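Side-chain contacts in dihydrodipicolinate synthase (PDB 3DZ1), which probably catalyses the pyruvate-dependent formation of 4-hydroxy-tetrahydrodipicolinate in lysine biosynthesis: residues M225-D228 with V229-S233; A235-R238 with D239-H242; L203-D206 with F207-R211. One frame throughout, in Å; residues are numbered along the deposited sequence.

Contact 1 (M225-D228 with V229-S233); sequences MLVD and VVKLS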
loop_
_atom_site.group_PDB
_atom_site.type_symbol
_atom_site.label_atom_id
_atom_site.label_comp_id
_atom_site.label_asym_id
_atom_site.label_seq_id
_atom_site.Cartn_x
_atom_site.Cartn_y
_atom_site.Cartn_z
HETATM N N MSE A 225 7.215 -18.818 -30.243
HETATM C CA MSE A 225 7.578 -20.047 -29.550
HETATM C C MSE A 225 6.543 -20.449 -28.501
HETATM O O MSE A 225 6.369 -21.633 -28.226
HETATM C CB MSE A 225 8.963 -19.914 -28.916
HETATM C CG MSE A 225 10.088 -19.774 -29.939
HETATM SE SE MSE A 225 10.193 -21.256 -31.213
HETATM C CE MSE A 225 9.211 -20.474 -32.676
ATOM N N LEU A 226 5.856 -19.480 -27.905
ATOM C CA LEU A 226 4.832 -19.827 -26.931
ATOM C C LEU A 226 3.635 -20.430 -27.673
ATOM O O LEU A 226 2.853 -21.190 -27.095
ATOM C CB LEU A 226 4.414 -18.603 -26.108
ATOM C CG LEU A 226 5.509 -18.021 -25.206
ATOM C CD1 LEU A 226 4.885 -17.015 -24.244
ATOM C CD2 LEU A 226 6.199 -19.134 -24.420
ATOM N N VAL A 227 3.500 -20.098 -28.958
ATOM C CA VAL A 227 2.424 -20.655 -29.776
ATOM C C VAL A 227 2.614 -22.174 -29.752
ATOM O O VAL A 227 1.651 -22.940 -29.601
ATOM C CB VAL A 227 2.503 -20.158 -31.253
ATOM C CG1 VAL A 227 1.646 -21.046 -32.152
ATOM C CG2 VAL A 227 2.019 -18.716 -31.353
ATOM N N ASP A 228 3.869 -22.605 -29.889
ATOM C CA ASP A 228 4.195 -24.029 -29.871
ATOM C C ASP A 228 4.012 -24.624 -28.480
ATOM O O ASP A 228 3.564 -25.761 -28.347
ATOM C CB ASP A 228 5.633 -24.267 -30.351
ATOM C CG ASP A 228 5.817 -23.960 -31.829
ATOM O OD1 ASP A 228 4.902 -24.280 -32.617
ATOM O OD2 ASP A 228 6.875 -23.412 -32.206
ATOM N N VAL A 229 4.372 -23.871 -27.443
ATOM C CA VAL A 229 4.199 -24.372 -26.082
ATOM C C VAL A 229 2.711 -24.644 -25.846
ATOM O O VAL A 229 2.339 -25.673 -25.278
ATOM C CB VAL A 229 4.691 -23.356 -25.022
ATOM C CG1 VAL A 229 4.258 -23.807 -23.631
ATOM C CG2 VAL A 229 6.202 -23.231 -25.084
ATOM N N VAL A 230 1.865 -23.720 -26.290
ATOM C CA VAL A 230 0.418 -23.871 -26.132
ATOM C C VAL A 230 -0.070 -25.075 -26.947
ATOM O O VAL A 230 -0.877 -25.884 -26.474
ATOM C CB VAL A 230 -0.324 -22.585 -26.587
ATOM C CG1 VAL A 230 -1.832 -22.806 -26.583
ATOM C CG2 VAL A 230 0.032 -21.428 -25.655
ATOM N N LYS A 231 0.426 -25.198 -28.172
ATOM C CA LYS A 231 0.038 -26.311 -29.028
ATOM C C LYS A 231 0.461 -27.653 -28.445
ATOM O O LYS A 231 -0.336 -28.594 -28.392
ATOM C CB LYS A 231 0.646 -26.147 -30.421
ATOM C CG LYS A 231 0.013 -25.039 -31.242
ATOM C CD LYS A 231 0.635 -24.975 -32.626
ATOM C CE LYS A 231 -0.111 -24.009 -33.532
ATOM N NZ LYS A 231 0.515 -23.962 -34.881
ATOM N N LEU A 232 1.715 -27.747 -28.015
ATOM C CA LEU A 232 2.220 -28.986 -27.440
ATOM C C LEU A 232 1.450 -29.352 -26.184
ATOM O O LEU A 232 1.163 -30.528 -25.943
ATOM C CB LEU A 232 3.710 -28.859 -27.115
ATOM C CG LEU A 232 4.656 -28.806 -28.318
ATOM C CD1 LEU A 232 6.053 -28.391 -27.862
ATOM C CD2 LEU A 232 4.683 -30.174 -29.007
ATOM N N SER A 233 1.109 -28.344 -25.384
ATOM C CA SER A 233 0.373 -28.579 -24.151
ATOM C C SER A 233 -1.014 -29.146 -24.446
ATOM O O SER A 233 -1.447 -30.108 -23.805
ATOM C CB SER A 233 0.246 -27.281 -23.353
ATOM O OG SER A 233 1.522 -26.759 -23.024
HETATM O O HOH W 1 3.741 -22.974 -34.686
#
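The D228 carboxylate faces K231 across an ordered water: OD1 accepts from it at 2.7 Å, and the water in turn accepts weakly from K231 NZ. A second flat group, the carbonyl of V229, is approached on opposite faces of its plane by S233 OG and S233 N. Both groups belong to helix 223-234, which follows the eighth strand of the TIM barrel, and the regular i to i+4 bonds run on through it, from V229 N to M225 O up to L232 N to D228 O. The direct D228-K231 charge pair is not closed, since OD1 and NZ stand 4.9 Å apart. K231 instead lies alongside V227. With CG beside its own backbone N (chi1 -72°) and the chain extended beyond, it brings CE to 3.7 Å from V227 CG1, while its CG passes 3.1 Å from V227 O. V227 and V230 also touch T12 of strand 11-15, and S233 packs on A241 of helix 238-255. L226 and V229 point the same way, CD2 to CG2 at 4.2 Å. A chi1 of -60° turns the S233 hydroxyl back along the helix, which sets OG just 2.6 Å from V229 O.

Contact 2 (A235-R238 with D239-H242); sequences AGQR and DLAH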
loop_
_atom_site.group_PDB
_atom_site.type_symbol
_atom_site.label_atom_id
_atom_site.label_comp_id
_atom_site.label_asym_id
_atom_site.label_seq_id
_atom_site.Cartn_x
_atom_site.Cartn_y
_atom_site.Cartn_z
ATOM N N ALA A 235 -1.852 -30.767 -26.967
ATOM C CA ALA A 235 -1.671 -32.085 -27.568
ATOM C C ALA A 235 -1.292 -33.153 -26.541
ATOM O O ALA A 235 -1.090 -34.318 -26.893
ATOM C CB ALA A 235 -0.613 -32.015 -28.658
ATOM N N GLY A 236 -1.188 -32.761 -25.277
ATOM C CA GLY A 236 -0.840 -33.721 -24.246
ATOM C C GLY A 236 0.613 -34.170 -24.266
ATOM O O GLY A 236 0.983 -35.120 -23.576
ATOM N N GLN A 237 1.434 -33.496 -25.064
ATOM C CA GLN A 237 2.853 -33.816 -25.160
ATOM C C GLN A 237 3.573 -33.082 -24.032
ATOM O O GLN A 237 4.304 -32.115 -24.269
ATOM C CB GLN A 237 3.403 -33.358 -26.513
ATOM C CG GLN A 237 2.938 -34.189 -27.700
ATOM C CD GLN A 237 3.350 -35.651 -27.578
ATOM O OE1 GLN A 237 4.413 -35.963 -27.040
ATOM N NE2 GLN A 237 2.519 -36.551 -28.090
ATOM N N ARG A 238 3.364 -33.556 -22.807
ATOM C CA ARG A 238 3.943 -32.939 -21.620
ATOM C C ARG A 238 5.449 -32.686 -21.654
ATOM O O ARG A 238 5.896 -31.572 -21.386
ATOM C CB ARG A 238 3.604 -33.764 -20.371
ATOM C CG ARG A 238 3.649 -32.933 -19.088
ATOM C CD ARG A 238 3.403 -33.758 -17.829
ATOM N NE ARG A 238 3.137 -32.892 -16.682
ATOM C CZ ARG A 238 3.066 -33.308 -15.421
ATOM N NH1 ARG A 238 3.246 -34.588 -15.127
ATOM N NH2 ARG A 238 2.800 -32.441 -14.451
ATOM N N ASP A 239 6.232 -33.713 -21.968
ATOM C CA ASP A 239 7.680 -33.547 -21.999
ATOM C C ASP A 239 8.123 -32.551 -23.058
ATOM O O ASP A 239 8.978 -31.716 -22.795
ATOM C CB ASP A 239 8.386 -34.889 -22.222
ATOM C CG ASP A 239 8.215 -35.843 -21.048
ATOM O OD1 ASP A 239 7.872 -35.375 -19.942
ATOM O OD2 ASP A 239 8.436 -37.063 -21.224
ATOM N N LEU A 240 7.548 -32.635 -24.253
ATOM C CA LEU A 240 7.922 -31.712 -25.320
ATOM C C LEU A 240 7.557 -30.283 -24.942
ATOM O O LEU A 240 8.337 -29.353 -25.159
ATOM C CB LEU A 240 7.228 -32.089 -26.634
ATOM C CG LEU A 240 7.616 -33.444 -27.227
ATOM C CD1 LEU A 240 6.915 -33.639 -28.564
ATOM C CD2 LEU A 240 9.120 -33.508 -27.408
ATOM N N ALA A 241 6.366 -30.117 -24.381
ATOM C CA ALA A 241 5.896 -28.804 -23.969
ATOM C C ALA A 241 6.830 -28.215 -22.917
ATOM O O ALA A 241 7.272 -27.073 -23.042
ATOM C CB ALA A 241 4.478 -28.901 -23.418
ATOM N N HIS A 242 7.127 -28.990 -21.879
ATOM C CA HIS A 242 8.021 -28.517 -20.823
ATOM C C HIS A 242 9.466 -28.332 -21.283
ATOM O O HIS A 242 10.183 -27.482 -20.757
ATOM C CB HIS A 242 7.963 -29.465 -19.624
ATOM C CG HIS A 242 6.762 -29.257 -18.758
ATOM N ND1 HIS A 242 6.781 -28.443 -17.646
ATOM C CD2 HIS A 242 5.492 -29.712 -18.872
ATOM C CE1 HIS A 242 5.573 -28.406 -17.112
ATOM N NE2 HIS A 242 4.773 -29.167 -17.838
HETATM O O HOH W 2 5.981 -35.204 -24.983
#
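Q237 and L240 share a water at the start of helix 238-255: it donates to Q237 OE1 at 2.7 Å and accepts from L240 N at 3.1 Å, so a first-turn amide is satisfied through the side chain of the N-cap residue. The Q237 chain bends at chi2 (-60°) to bring OE1 over, and L240 CD1 lies 3.7 Å from that same oxygen. G236, with positive phi, ends the preceding helix in a Schellman motif, and Q237 centres an inverse gamma turn in which R238 N donates weakly to G236 O. Two carbonyls open the new helix: Q237 O takes A241 N, and R238 O takes H242 N, each at 2.9 Å. R238 and H242 run side by side in the same direction. R238 CG packs 3.7 Å from H242 CD2, and R238 O sits at the edge of the imidazole, in its plane, 3.2 Å from CD2. The guanidinium and ring planes are 81° apart. Both polar ends converge on E210 of helix 205-211: OE2 forms a salt bridge with R238 NE and a hydrogen bond with H242 NE2. In the second subunit, E293 pairs with R238 NH2, while Y297 bonds D239 OD1, meets H242 edge-to-face and takes part in a cation-pi contact with R238. Replacing H242 with a leucine would probably leave E210 OE2 with only the R238 bond of the two and Y297 of the second subunit without its ring partner. The cationic guanidinium is thus paired with two carboxylates from different chains, E210 at NE and E293 of the second subunit at NH2, an arrangement that would be expected to stabilise its charge and couple this helix start to the subunit interface.

Contact 3 (L203-D206 with F207-R211); sequences LFLD and FEMER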
loop_
_atom_site.group_PDB
_atom_site.type_symbol
_atom_site.label_atom_id
_atom_site.label_comp_id
_atom_site.label_asym_id
_atom_site.label_seq_id
_atom_site.Cartn_x
_atom_site.Cartn_y
_atom_site.Cartn_z
ATOM N N LEU A 203 5.329 -16.780 -16.776
ATOM C CA LEU A 203 6.140 -17.465 -15.779
ATOM C C LEU A 203 5.635 -18.863 -15.420
ATOM O O LEU A 203 6.431 -19.739 -15.094
ATOM C CB LEU A 203 6.243 -16.599 -14.518
ATOM C CG LEU A 203 7.388 -16.873 -13.540
ATOM C CD1 LEU A 203 8.719 -16.566 -14.206
ATOM C CD2 LEU A 203 7.209 -16.001 -12.300
ATOM N N PHE A 204 4.322 -19.077 -15.485
ATOM C CA PHE A 204 3.758 -20.390 -15.166
ATOM C C PHE A 204 2.936 -21.007 -16.296
ATOM O O PHE A 204 2.120 -21.901 -16.060
ATOM C CB PHE A 204 2.891 -20.309 -13.904
ATOM C CG PHE A 204 3.687 -20.277 -12.634
ATOM C CD1 PHE A 204 4.322 -19.109 -12.221
ATOM C CD2 PHE A 204 3.860 -21.436 -11.885
ATOM C CE1 PHE A 204 5.122 -19.095 -11.085
ATOM C CE2 PHE A 204 4.657 -21.434 -10.745
ATOM C CZ PHE A 204 5.290 -20.258 -10.345
ATOM N N LEU A 205 3.162 -20.558 -17.524
ATOM C CA LEU A 205 2.400 -21.071 -18.660
ATOM C C LEU A 205 2.413 -22.591 -18.798
ATOM O O LEU A 205 1.403 -23.199 -19.178
ATOM C CB LEU A 205 2.899 -20.444 -19.965
ATOM C CG LEU A 205 2.040 -20.794 -21.185
ATOM C CD1 LEU A 205 0.604 -20.332 -20.957
ATOM C CD2 LEU A 205 2.625 -20.140 -22.427
ATOM N N ASP A 206 3.549 -23.210 -18.490
ATOM C CA ASP A 206 3.656 -24.654 -18.617
ATOM C C ASP A 206 2.600 -25.385 -17.799
ATOM O O ASP A 206 1.908 -26.265 -18.315
ATOM C CB ASP A 206 5.075 -25.122 -18.246
ATOM C CG ASP A 206 5.489 -24.738 -16.835
ATOM O OD1 ASP A 206 4.982 -23.739 -16.286
ATOM O OD2 ASP A 206 6.358 -25.438 -16.275
ATOM N N PHE A 207 2.449 -25.005 -16.537
ATOM C CA PHE A 207 1.466 -25.657 -15.684
ATOM C C PHE A 207 0.070 -25.064 -15.830
ATOM O O PHE A 207 -0.923 -25.744 -15.592
ATOM C CB PHE A 207 1.932 -25.612 -14.225
ATOM C CG PHE A 207 3.073 -26.551 -13.933
ATOM C CD1 PHE A 207 2.896 -27.931 -14.028
ATOM C CD2 PHE A 207 4.331 -26.064 -13.591
ATOM C CE1 PHE A 207 3.953 -28.807 -13.790
ATOM C CE2 PHE A 207 5.394 -26.932 -13.349
ATOM C CZ PHE A 207 5.203 -28.308 -13.450
ATOM N N GLU A 208 -0.011 -23.800 -16.233
ATOM C CA GLU A 208 -1.310 -23.172 -16.411
ATOM C C GLU A 208 -2.095 -23.900 -17.499
ATOM O O GLU A 208 -3.310 -24.056 -17.397
ATOM C CB GLU A 208 -1.140 -21.691 -16.760
ATOM C CG GLU A 208 -0.800 -20.836 -15.548
ATOM C CD GLU A 208 -0.235 -19.485 -15.921
ATOM O OE1 GLU A 208 -0.239 -18.586 -15.053
ATOM O OE2 GLU A 208 0.218 -19.328 -17.074
HETATM N N MSE A 209 -1.397 -24.357 -18.532
HETATM C CA MSE A 209 -2.059 -25.085 -19.605
HETATM C C MSE A 209 -2.575 -26.413 -19.055
HETATM O O MSE A 209 -3.680 -26.845 -19.391
HETATM C CB MSE A 209 -1.098 -25.343 -20.769
HETATM C CG MSE A 209 -0.699 -24.094 -21.552
HETATM SE SE MSE A 209 -2.195 -22.971 -22.114
HETATM C CE MSE A 209 -3.164 -24.267 -23.192
ATOM N N GLU A 210 -1.781 -27.053 -18.199
ATOM C CA GLU A 210 -2.188 -28.327 -17.612
ATOM C C GLU A 210 -3.419 -28.163 -16.717
ATOM O O GLU A 210 -4.272 -29.055 -16.642
ATOM C CB GLU A 210 -1.028 -28.937 -16.814
ATOM C CG GLU A 210 0.220 -29.189 -17.657
ATOM C CD GLU A 210 1.307 -29.945 -16.914
ATOM O OE1 GLU A 210 1.143 -30.200 -15.702
ATOM O OE2 GLU A 210 2.331 -30.279 -17.548
ATOM N N ARG A 211 -3.514 -27.024 -16.039
ATOM C CA ARG A 211 -4.651 -26.763 -15.162
ATOM C C ARG A 211 -5.944 -26.549 -15.941
ATOM O O ARG A 211 -7.037 -26.677 -15.386
ATOM C CB ARG A 211 -4.391 -25.537 -14.291
ATOM C CG ARG A 211 -3.265 -25.716 -13.290
ATOM C CD ARG A 211 -3.543 -26.875 -12.358
ATOM N NE ARG A 211 -2.521 -26.983 -11.320
ATOM C CZ ARG A 211 -2.771 -26.896 -10.019
ATOM N NH1 ARG A 211 -4.012 -26.699 -9.591
ATOM N NH2 ARG A 211 -1.780 -27.007 -9.147
HETATM O O HOH W 3 2.045 -17.150 -15.350
#
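F204 O, on the N-cap residue, receives E208 N at 2.9 Å with an N-H...O angle of 154° and F207 N in a weak second bond, and L205 O takes M209 N one step further on. The E208 side chain runs extended back along this turn: its CG lies 3.2 Å from F204 O, and its OE2 comes to 3.2 Å from L205 CA. A water that accepts from F204 N lies 2.7 Å from E208 OE1, though other acceptors compete for its protons. L205 and the selenomethionine M209 lie side by side, CD1 4.0 Å from SE. The turn opens helix 205-211, the helical connection of the beta-alpha-beta unit between strands 195-198 and 215-218 of the TIM barrel. D206 has its CG in the crowded position between backbone N and carbonyl carbon (chi1 58°), which turns the carboxylate to the F207 ring; OD2 is 3.4 Å from F207 CD2, with the two planes 56° apart. That OD2 forms a salt bridge with R253 of the second subunit, whose guanidinium also makes a cation-pi contact with F204. At the next turn, E210 CG packs 3.4 Å from D206 O, its carboxylate turned to R238 and H242 of helix 238-255.

Overall arrangement
From the N terminus come contact 3, contact 1 and contact 2. The three lie in series, each a local contact within one continuous stretch, so none closes a long loop and none nests in or crosses another. Strand 215-218 runs between contacts 3 and 1, so they lie on successive outer helices of the barrel; S233 CB packs 3.5 Å from M209 CB, and the L205 side chain reaches L226 and V229. Contact 2 follows directly at the reversal from helix 223-234 into helix 238-255, where L232 O probably accepts from Q237 N at 3.1 Å. Contact 2 also returns to helix 205-211 through E210, completing a three-helix cluster, and contacts 2 and 3 both touch the second subunit.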